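Local coordinates for aspartate aminotransferase (Rhodobacter sphaeroides, PDB 3NRA), which probably catalyses the pyridoxal-phosphate-dependent transfer of an amino group between L-aspartate and 2-oxoglutarate, giving oxaloacetate and L-glutamate, at residues 276-279 and 280-283; 81-84 and 85-89; 313-316 and 317-321. All blocks are in the same frame, centred on the assembly; numbering follows the deposited sequence. Where two conformers were deposited one is given.

Interaction 1 (276-279 and 280-283); sequences EKLQ and AIVS
Leu278 meets both Ile281 and Val282 as helix 269-282 runs to its end. Leu278 carries CG anti to its own backbone N (chi1 179°), which sends the branch forward along the helix, and CD1 comes to 3.6 Å from Val282 CG2. The same methyl lies 3.9 Å from Ile281 CG1, the two side chains crossing at about a right angle. Ile281 has CG1 between its backbone N and carbonyl carbon (chi1 67°), a crowded setting that brings CG1 to 3.4 Å from Leu278 O. That oxygen is gripped twice: Val282 N reaches it in the carbonyl plane at 3.0 Å, and Ile281 N comes in from above the plane at 2.9 Å. The second bond is of i to i+3 type, as at many helix ends, and Ser283 N still closes on Gln279 O in a nearly straight bond.

On another side of the helix, Gln279 bends at its second torsion and presents its amide to two different environments. A water donates to OE1 at 3.0 Å and also bonds Ser283 OG at 2.9 Å, joining the two side chains across the last turn. NE2 gives hydrogen bonds to the carbonyls of Tyr77 and Ile107, which sets which end of the amide is which. The leucine packs on Leu117 and on Phe8 of the second subunit, and Val282 touches Val282 of that subunit. The chemistry implies a division of labour: methyl groups fill the seam between subunits, while the buried amide has partners at both its oxygen and its nitrogen and is unlikely to flip.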
ATOM      1  N   GLU B 276      -7.547  -1.765  -9.933  1.00 15.88           N
ATOM      2  CA  GLU B 276      -8.509  -1.049  -9.070  0.60 16.71           C
ATOM      3  C   GLU B 276      -9.180  -1.986  -8.103  1.00 17.19           C
ATOM      4  O   GLU B 276      -9.315  -1.692  -6.920  1.00 17.76           O
ATOM      5  CB  GLU B 276      -9.596  -0.391  -9.931  0.60 17.61           C
ATOM      6  CG  GLU B 276     -10.594   0.488  -9.154  0.60 19.69           C
ATOM      7  CD  GLU B 276     -11.862  -0.239  -8.730  0.60 20.95           C
ATOM      8  OE1 GLU B 276     -12.665  -0.606  -9.610  0.60 23.98           O
ATOM      9  OE2 GLU B 276     -12.072  -0.398  -7.516  0.60 20.87           O
ATOM     10  N   LYS B 277      -9.620  -3.127  -8.614  1.00 17.56           N
ATOM     11  CA  LYS B 277     -10.307  -4.105  -7.788  1.00 18.69           C
ATOM     12  C   LYS B 277      -9.357  -4.640  -6.721  1.00 17.52           C
ATOM     13  O   LYS B 277      -9.719  -4.727  -5.548  1.00 17.73           O
ATOM     14  CB  LYS B 277     -10.862  -5.252  -8.650  1.00 19.59           C
ATOM     15  CG  LYS B 277     -12.121  -4.891  -9.433  1.00 23.03           C
ATOM     16  CD  LYS B 277     -12.227  -5.723 -10.737  1.00 28.40           C
ATOM     17  CE  LYS B 277     -13.668  -5.849 -11.264  1.00 31.17           C
ATOM     18  NZ  LYS B 277     -14.217  -7.254 -11.044  1.00 36.09           N
ATOM     19  N   LEU B 278      -8.115  -4.902  -7.114  1.00 15.94           N
ATOM     20  CA  LEU B 278      -7.130  -5.365  -6.170  1.00 15.27           C
ATOM     21  C   LEU B 278      -6.743  -4.285  -5.134  1.00 14.22           C
ATOM     22  O   LEU B 278      -6.612  -4.595  -3.956  1.00 13.96           O
ATOM     23  CB  LEU B 278      -5.910  -5.896  -6.883  1.00 14.46           C
ATOM     24  CG  LEU B 278      -4.761  -6.415  -6.017  1.00 15.55           C
ATOM     25  CD1 LEU B 278      -5.236  -7.391  -4.969  1.00 16.51           C
ATOM     26  CD2 LEU B 278      -3.719  -7.061  -6.907  1.00 18.57           C
ATOM     27  N   GLN B 279      -6.581  -3.035  -5.569  1.00 13.83           N
ATOM     28  CA  GLN B 279      -6.195  -1.947  -4.636  1.00 14.18           C
ATOM     29  C   GLN B 279      -7.157  -1.842  -3.442  1.00 14.77           C
ATOM     30  O   GLN B 279      -6.738  -1.551  -2.317  1.00 15.73           O
ATOM     31  CB  GLN B 279      -6.117  -0.584  -5.355  1.00 13.39           C
ATOM     32  CG  GLN B 279      -5.817   0.585  -4.405  1.00 13.39           C
ATOM     33  CD  GLN B 279      -4.952   1.669  -5.031  1.00 14.74           C
ATOM     34  OE1 GLN B 279      -3.726   1.567  -5.034  1.00 11.69           O
ATOM     35  NE2 GLN B 279      -5.592   2.714  -5.568  1.00 13.49           N
ATOM     36  N   ALA B 280      -8.441  -2.061  -3.702  1.00 15.14           N
ATOM     37  CA  ALA B 280      -9.430  -2.053  -2.675  1.00 15.88           C
ATOM     38  C   ALA B 280      -9.016  -2.938  -1.492  1.00 15.51           C
ATOM     39  O   ALA B 280      -9.135  -2.505  -0.352  1.00 17.22           O
ATOM     40  CB  ALA B 280     -10.839  -2.489  -3.245  1.00 15.60           C
ATOM     41  N   ILE B 281      -8.465  -4.123  -1.764  1.00 14.19           N
ATOM     42  CA  ILE B 281      -8.107  -5.055  -0.687  1.00 14.49           C
ATOM     43  C   ILE B 281      -6.624  -5.020  -0.283  1.00 14.29           C
ATOM     44  O   ILE B 281      -6.257  -5.564   0.762  1.00 13.95           O
ATOM     45  CB  ILE B 281      -8.593  -6.528  -0.957  1.00 14.86           C
ATOM     46  CG1 ILE B 281      -7.870  -7.163  -2.146  1.00 13.09           C
ATOM     47  CG2 ILE B 281     -10.138  -6.564  -1.169  1.00 14.87           C
ATOM     48  CD1 ILE B 281      -8.394  -8.538  -2.489  1.00 13.59           C
ATOM     49  N   VAL B 282      -5.790  -4.326  -1.066  1.00 14.76           N
ATOM     50  CA  VAL B 282      -4.379  -4.140  -0.719  1.00 13.13           C
ATOM     51  C   VAL B 282      -4.205  -3.013   0.291  1.00 14.06           C
ATOM     52  O   VAL B 282      -3.444  -3.168   1.278  1.00 13.25           O
ATOM     53  CB  VAL B 282      -3.491  -3.876  -1.991  1.00 13.24           C
ATOM     54  CG1 VAL B 282      -2.069  -3.444  -1.596  1.00 11.18           C
ATOM     55  CG2 VAL B 282      -3.436  -5.125  -2.856  1.00 11.52           C
ATOM     56  N   SER B 283      -4.827  -1.857   0.025  1.00 13.68           N
ATOM     57  CA  SER B 283      -4.745  -0.711   0.961  1.00 13.81           C
ATOM     58  C   SER B 283      -5.889   0.325   0.856  1.00 14.18           C
ATOM     59  O   SER B 283      -5.766   1.439   1.412  1.00 13.55           O
ATOM     60  CB  SER B 283      -3.399   0.001   0.777  1.00 14.03           C
ATOM     61  OG  SER B 283      -3.275   0.549  -0.538  1.00 13.48           O
TER
HETATM   62  O   HOH W   1      -2.652  -0.500  -3.135  1.00 13.57           O

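Interaction 2 (81-84 and 85-89); sequences LGIR and DLLAP
Ile83 and Leu87 form the apolar part of this helical turn, lying side by side and pointing the same way. Ile83 has CG1 beside the backbone N (chi1 -64°) and CG2 anti to it, and from there CG2 comes to 4.2 Å from Leu87 CD1. Leu87 also rests its CG over the carbonyl oxygen of Ile83, at 3.4 Å. A looser meeting is that of Leu81 CG with Asp85 OD2, where a hydrocarbon branch passes 4.0 Å from a carboxylate oxygen.

Backbone bonds hold the rest in register, each amide reaching four residues back. Asp85 N gives to Leu81 O at 2.9 Å and Leu87 N to Ile83 O at 2.8 Å, with Leu86 N to Gly82 O and Ala88 N to Arg84 O between and after them. Pro89 has no N-H to continue the series, and the helix kinks there.

The charged groups find their partners outside this turn. Although adjacent in sequence, Arg84 NH1 and Asp85 OD1 stand 6.1 Å apart and make no bridge. Arg84, bent at chi3 (-76°), carries its guanidinium to the carbonyls of Ala101 and Gly79 and to a salt bridge with Glu76. Asp85 OD1 is paired instead with Arg102.

All this is the opening of helix 81-95, whose inner side, with Ile83 and Arg84 against Ile107, covers strand 105-108 at the margin of the seven-stranded sheet characteristic of the large domain in fold-type I pyridoxal-phosphate enzymes.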
ATOM      1  N   LEU B  81     -11.529  11.662  -8.212  1.00 18.34           N
ATOM      2  CA  LEU B  81     -11.976  11.907  -9.588  1.00 19.03           C
ATOM      3  C   LEU B  81     -11.489  13.255 -10.130  1.00 17.39           C
ATOM      4  O   LEU B  81     -10.942  13.326 -11.207  1.00 17.02           O
ATOM      5  CB  LEU B  81     -13.502  11.854  -9.661  1.00 19.23           C
ATOM      6  CG  LEU B  81     -14.152  11.943 -11.063  1.00 22.69           C
ATOM      7  CD1 LEU B  81     -13.708  10.780 -11.969  1.00 22.46           C
ATOM      8  CD2 LEU B  81     -15.705  11.978 -10.919  1.00 24.25           C
ATOM      9  N   GLY B  82     -11.689  14.317  -9.365  1.00 17.16           N
ATOM     10  CA  GLY B  82     -11.215  15.652  -9.768  1.00 15.80           C
ATOM     11  C   GLY B  82      -9.713  15.689 -10.097  1.00 15.43           C
ATOM     12  O   GLY B  82      -9.304  16.326 -11.062  1.00 15.72           O
ATOM     13  N   ILE B  83      -8.908  14.949  -9.334  1.00 14.54           N
ATOM     14  CA  ILE B  83      -7.462  14.941  -9.521  1.00 13.67           C
ATOM     15  C   ILE B  83      -7.106  14.086 -10.747  1.00 14.12           C
ATOM     16  O   ILE B  83      -6.265  14.466 -11.566  1.00 13.06           O
ATOM     17  CB  ILE B  83      -6.727  14.478  -8.220  1.00 13.56           C
ATOM     18  CG1 ILE B  83      -6.993  15.497  -7.097  1.00 13.96           C
ATOM     19  CG2 ILE B  83      -5.208  14.368  -8.446  1.00 10.97           C
ATOM     20  CD1 ILE B  83      -6.574  15.044  -5.746  1.00 15.48           C
ATOM     21  N   ARG B  84      -7.795  12.976 -10.923  1.00 14.62           N
ATOM     22  CA  ARG B  84      -7.613  12.205 -12.154  1.00 15.09           C
ATOM     23  C   ARG B  84      -7.939  13.015 -13.426  1.00 15.68           C
ATOM     24  O   ARG B  84      -7.161  13.005 -14.385  1.00 14.80           O
ATOM     25  CB  ARG B  84      -8.421  10.933 -12.112  1.00 15.22           C
ATOM     26  CG  ARG B  84      -7.742   9.857 -11.340  1.00 14.55           C
ATOM     27  CD  ARG B  84      -8.462   8.575 -11.474  1.00 16.86           C
ATOM     28  NE  ARG B  84      -9.667   8.560 -10.656  1.00 19.48           N
ATOM     29  CZ  ARG B  84     -10.899   8.185 -11.047  1.00 21.87           C
ATOM     30  NH1 ARG B  84     -11.167   7.776 -12.300  1.00 22.72           N
ATOM     31  NH2 ARG B  84     -11.881   8.199 -10.149  1.00 19.76           N
ATOM     32  N   ASP B  85      -9.048  13.757 -13.396  1.00 16.72           N
ATOM     33  CA  ASP B  85      -9.410  14.648 -14.488  1.00 17.74           C
ATOM     34  C   ASP B  85      -8.378  15.766 -14.750  1.00 18.08           C
ATOM     35  O   ASP B  85      -8.175  16.148 -15.888  1.00 17.51           O
ATOM     36  CB  ASP B  85     -10.797  15.270 -14.240  1.00 18.44           C
ATOM     37  CG  ASP B  85     -11.942  14.265 -14.407  1.00 20.07           C
ATOM     38  OD1 ASP B  85     -11.736  13.189 -15.039  1.00 21.21           O
ATOM     39  OD2 ASP B  85     -13.057  14.569 -13.917  1.00 19.55           O
ATOM     40  N   LEU B  86      -7.771  16.300 -13.696  1.00 18.98           N
ATOM     41  CA  LEU B  86      -6.673  17.274 -13.846  1.00 19.99           C
ATOM     42  C   LEU B  86      -5.434  16.594 -14.447  1.00 19.28           C
ATOM     43  O   LEU B  86      -4.757  17.170 -15.280  1.00 18.99           O
ATOM     44  CB  LEU B  86      -6.273  17.901 -12.509  1.00 20.45           C
ATOM     45  CG  LEU B  86      -6.808  19.265 -12.092  1.00 25.01           C
ATOM     46  CD1 LEU B  86      -6.276  19.574 -10.673  1.00 27.49           C
ATOM     47  CD2 LEU B  86      -6.424  20.420 -13.089  1.00 25.43           C
ATOM     48  N   LEU B  87      -5.124  15.388 -13.991  1.00 18.61           N
ATOM     49  CA  LEU B  87      -3.837  14.764 -14.333  1.00 17.95           C
ATOM     50  C   LEU B  87      -3.787  14.207 -15.754  1.00 17.62           C
ATOM     51  O   LEU B  87      -2.750  14.292 -16.416  1.00 17.25           O
ATOM     52  CB  LEU B  87      -3.487  13.669 -13.346  1.00 18.13           C
ATOM     53  CG  LEU B  87      -2.952  14.052 -11.964  1.00 17.70           C
ATOM     54  CD1 LEU B  87      -2.560  12.719 -11.215  1.00 17.79           C
ATOM     55  CD2 LEU B  87      -1.774  14.984 -12.027  1.00 17.98           C
ATOM     56  N   ALA B  88      -4.905  13.659 -16.228  1.00 17.52           N
ATOM     57  CA  ALA B  88      -4.933  12.921 -17.502  1.00 16.61           C
ATOM     58  C   ALA B  88      -4.400  13.754 -18.687  1.00 16.74           C
ATOM     59  O   ALA B  88      -3.561  13.257 -19.468  1.00 15.61           O
ATOM     60  CB  ALA B  88      -6.378  12.392 -17.791  1.00 16.35           C
ATOM     61  N   PRO B  89      -4.864  15.036 -18.820  1.00 16.40           N
ATOM     62  CA  PRO B  89      -4.307  15.910 -19.878  1.00 16.37           C
ATOM     63  C   PRO B  89      -2.812  16.158 -19.716  1.00 16.10           C
ATOM     64  O   PRO B  89      -2.083  16.182 -20.704  1.00 16.28           O
ATOM     65  CB  PRO B  89      -5.102  17.222 -19.722  1.00 16.80           C
ATOM     66  CG  PRO B  89      -6.362  16.833 -19.037  1.00 17.18           C
ATOM     67  CD  PRO B  89      -6.007  15.668 -18.138  1.00 16.33           C
TER

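Interaction 3 (313-316 and 317-321); sequences QAIR and DELLH
Arg316 folds back onto its neighbour Asp317 in the middle of helix 304-324, part of the small domain of the fold-type I aminotransferase architecture. Its CB lies 3.0 Å from Asp317 N, simply the next link of the chain. CG is held anti to the backbone N (chi1 -176°) and comes to 4.0 Å from Leu320 CD1, one turn on. CD passes Asp317 OD1 at 4.1 Å, and the bend at chi3 (72°) then swings the guanidinium alongside the carboxylate. NE and NH2 both donate to that one oxygen: NE to Asp317 OD1 at 2.9 Å and NH2 to the same atom at 2.8 Å, a side-on salt bridge. The oxygen lies near the guanidinium plane, but the two flat groups are turned 36° apart. NH1 reaches the carbonyl of Pro334, while Gln313 CG lies over one face of the group, toward its rim. A leucine in place of Arg316 would probably leave the Asp317 carboxylate without its cationic mate and the Pro334 carbonyl without this donor.

A water accepts from Gln313 NE2; its link to Asp317 OD2 is suspiciously short and should be taken as doubtful. The Gln313 OE1 is taken by Ala227 N. Toward helix 388-404, Ile315 and Leu319 lie side by side, with Ile315 CG2 4.2 Å from Leu319 CG.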
ATOM      1  N   GLN B 313      22.457  17.612 -13.230  1.00 18.53           N
ATOM      2  CA  GLN B 313      23.372  17.358 -14.339  1.00 19.42           C
ATOM      3  C   GLN B 313      24.787  17.792 -13.960  1.00 19.39           C
ATOM      4  O   GLN B 313      25.752  17.154 -14.342  1.00 20.15           O
ATOM      5  CB  GLN B 313      22.909  18.110 -15.601  1.00 20.05           C
ATOM      6  CG  GLN B 313      23.462  17.552 -16.915  1.00 20.37           C
ATOM      7  CD  GLN B 313      22.735  18.077 -18.160  1.00 21.50           C
ATOM      8  OE1 GLN B 313      21.493  18.180 -18.197  1.00 20.10           O
ATOM      9  NE2 GLN B 313      23.500  18.372 -19.192  1.00 23.93           N
ATOM     10  N   ALA B 314      24.899  18.853 -13.173  1.00 19.36           N
ATOM     11  CA  ALA B 314      26.208  19.285 -12.656  1.00 19.09           C
ATOM     12  C   ALA B 314      26.794  18.235 -11.711  1.00 18.50           C
ATOM     13  O   ALA B 314      27.988  17.917 -11.788  1.00 18.23           O
ATOM     14  CB  ALA B 314      26.100  20.652 -11.967  1.00 19.08           C
ATOM     15  N   ILE B 315      25.943  17.646 -10.871  1.00 18.09           N
ATOM     16  CA  ILE B 315      26.366  16.572  -9.971  1.00 17.05           C
ATOM     17  C   ILE B 315      26.739  15.316 -10.769  1.00 16.21           C
ATOM     18  O   ILE B 315      27.824  14.744 -10.572  1.00 13.51           O
ATOM     19  CB  ILE B 315      25.268  16.193  -8.965  1.00 17.21           C
ATOM     20  CG1 ILE B 315      24.972  17.361  -8.012  1.00 18.23           C
ATOM     21  CG2 ILE B 315      25.697  14.972  -8.162  1.00 15.17           C
ATOM     22  CD1 ILE B 315      23.754  17.137  -7.177  1.00 17.25           C
ATOM     23  N   ARG B 316      25.840  14.905 -11.668  1.00 15.64           N
ATOM     24  CA  ARG B 316      26.121  13.812 -12.600  1.00 15.76           C
ATOM     25  C   ARG B 316      27.515  13.931 -13.214  1.00 16.04           C
ATOM     26  O   ARG B 316      28.309  12.976 -13.157  1.00 16.47           O
ATOM     27  CB  ARG B 316      25.085  13.787 -13.718  1.00 16.27           C
ATOM     28  CG  ARG B 316      25.231  12.615 -14.700  1.00 16.33           C
ATOM     29  CD  ARG B 316      24.481  12.884 -16.008  1.00 16.73           C
ATOM     30  NE  ARG B 316      25.143  13.899 -16.826  1.00 16.46           N
ATOM     31  CZ  ARG B 316      24.787  14.220 -18.078  1.00 17.04           C
ATOM     32  NH1 ARG B 316      23.782  13.592 -18.700  1.00 15.85           N
ATOM     33  NH2 ARG B 316      25.464  15.160 -18.732  1.00 18.00           N
ATOM     34  N   ASP B 317      27.826  15.096 -13.771  1.00 16.82           N
ATOM     35  CA  ASP B 317      29.071  15.276 -14.538  1.00 17.45           C
ATOM     36  C   ASP B 317      30.328  15.245 -13.671  1.00 17.92           C
ATOM     37  O   ASP B 317      31.361  14.715 -14.091  1.00 17.21           O
ATOM     38  CB  ASP B 317      29.040  16.599 -15.326  1.00 18.84           C
ATOM     39  CG  ASP B 317      28.036  16.585 -16.483  1.00 20.13           C
ATOM     40  OD1 ASP B 317      27.502  15.510 -16.813  1.00 21.11           O
ATOM     41  OD2 ASP B 317      27.784  17.671 -17.049  1.00 24.68           O
ATOM     42  N   GLU B 318      30.277  15.869 -12.501  1.00 18.59           N
ATOM     43  CA  GLU B 318      31.440  15.855 -11.611  0.60 19.54           C
ATOM     44  C   GLU B 318      31.630  14.477 -10.991  1.00 18.62           C
ATOM     45  O   GLU B 318      32.730  14.033 -10.858  1.00 19.44           O
ATOM     46  CB  GLU B 318      31.374  16.937 -10.524  0.60 19.82           C
ATOM     47  CG  GLU B 318      32.774  17.192  -9.867  0.60 23.10           C
ATOM     48  CD  GLU B 318      32.788  18.351  -8.855  0.60 25.85           C
ATOM     49  OE1 GLU B 318      31.700  18.820  -8.447  0.60 28.74           O
ATOM     50  OE2 GLU B 318      33.894  18.786  -8.472  0.60 28.10           O
ATOM     51  N   LEU B 319      30.545  13.791 -10.643  1.00 18.38           N
ATOM     52  CA  LEU B 319      30.685  12.409 -10.151  1.00 18.22           C
ATOM     53  C   LEU B 319      31.276  11.509 -11.205  1.00 17.49           C
ATOM     54  O   LEU B 319      32.114  10.676 -10.893  1.00 18.34           O
ATOM     55  CB  LEU B 319      29.363  11.824  -9.671  1.00 18.01           C
ATOM     56  CG  LEU B 319      28.840  12.254  -8.284  1.00 19.10           C
ATOM     57  CD1 LEU B 319      27.885  11.205  -7.756  1.00 18.39           C
ATOM     58  CD2 LEU B 319      29.938  12.481  -7.271  1.00 19.69           C
ATOM     59  N   LEU B 320      30.863  11.682 -12.449  1.00 16.93           N
ATOM     60  CA  LEU B 320      31.399  10.878 -13.533  1.00 16.87           C
ATOM     61  C   LEU B 320      32.878  11.137 -13.722  1.00 18.05           C
ATOM     62  O   LEU B 320      33.646  10.209 -13.853  1.00 18.23           O
ATOM     63  CB  LEU B 320      30.642  11.129 -14.835  1.00 16.74           C
ATOM     64  CG  LEU B 320      29.298  10.397 -14.986  1.00 16.05           C
ATOM     65  CD1 LEU B 320      28.568  10.907 -16.229  1.00 14.35           C
ATOM     66  CD2 LEU B 320      29.514   8.866 -15.055  1.00 14.00           C
ATOM     67  N   HIS B 321      33.278  12.405 -13.663  1.00 18.84           N
ATOM     68  CA  HIS B 321      34.687  12.761 -13.744  1.00 20.88           C
ATOM     69  C   HIS B 321      35.552  12.031 -12.678  1.00 20.18           C
ATOM     70  O   HIS B 321      36.608  11.479 -13.001  1.00 20.62           O
ATOM     71  CB  HIS B 321      34.875  14.254 -13.583  1.00 20.84           C
ATOM     72  CG  HIS B 321      36.275  14.695 -13.801  1.00 26.72           C
ATOM     73  ND1 HIS B 321      36.853  14.746 -15.057  1.00 30.32           N
ATOM     74  CD2 HIS B 321      37.240  15.069 -12.922  1.00 31.70           C
ATOM     75  CE1 HIS B 321      38.106  15.154 -14.938  1.00 34.18           C
ATOM     76  NE2 HIS B 321      38.367  15.348 -13.654  1.00 32.65           N
TER
HETATM   77  O   HOH W   2      26.461  17.926 -19.177  1.00 19.44           O

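Overall arrangement
Interactions 1 and 2 are neighbours: their centres lie 20 Å apart and their nearest atoms about 8 Å, without touching. Both lean on strand 105-108, since Gln279 and Arg84 each meet Ile107 there, and Arg78 touches Arg84 and, in the conformer given for Glu276, pairs with that carboxylate. Interaction 1 reaches the second subunit, whereas no other chain of the assembly touches interactions 2 and 3. Interaction 3 stands apart, centred 41 Å from interaction 1, on the opposite side of the chain's centre, and 36 Å from interaction 2. The cofactor is carried as a modified Lys253, which belongs to none of these segments; each contact is local to its own helix.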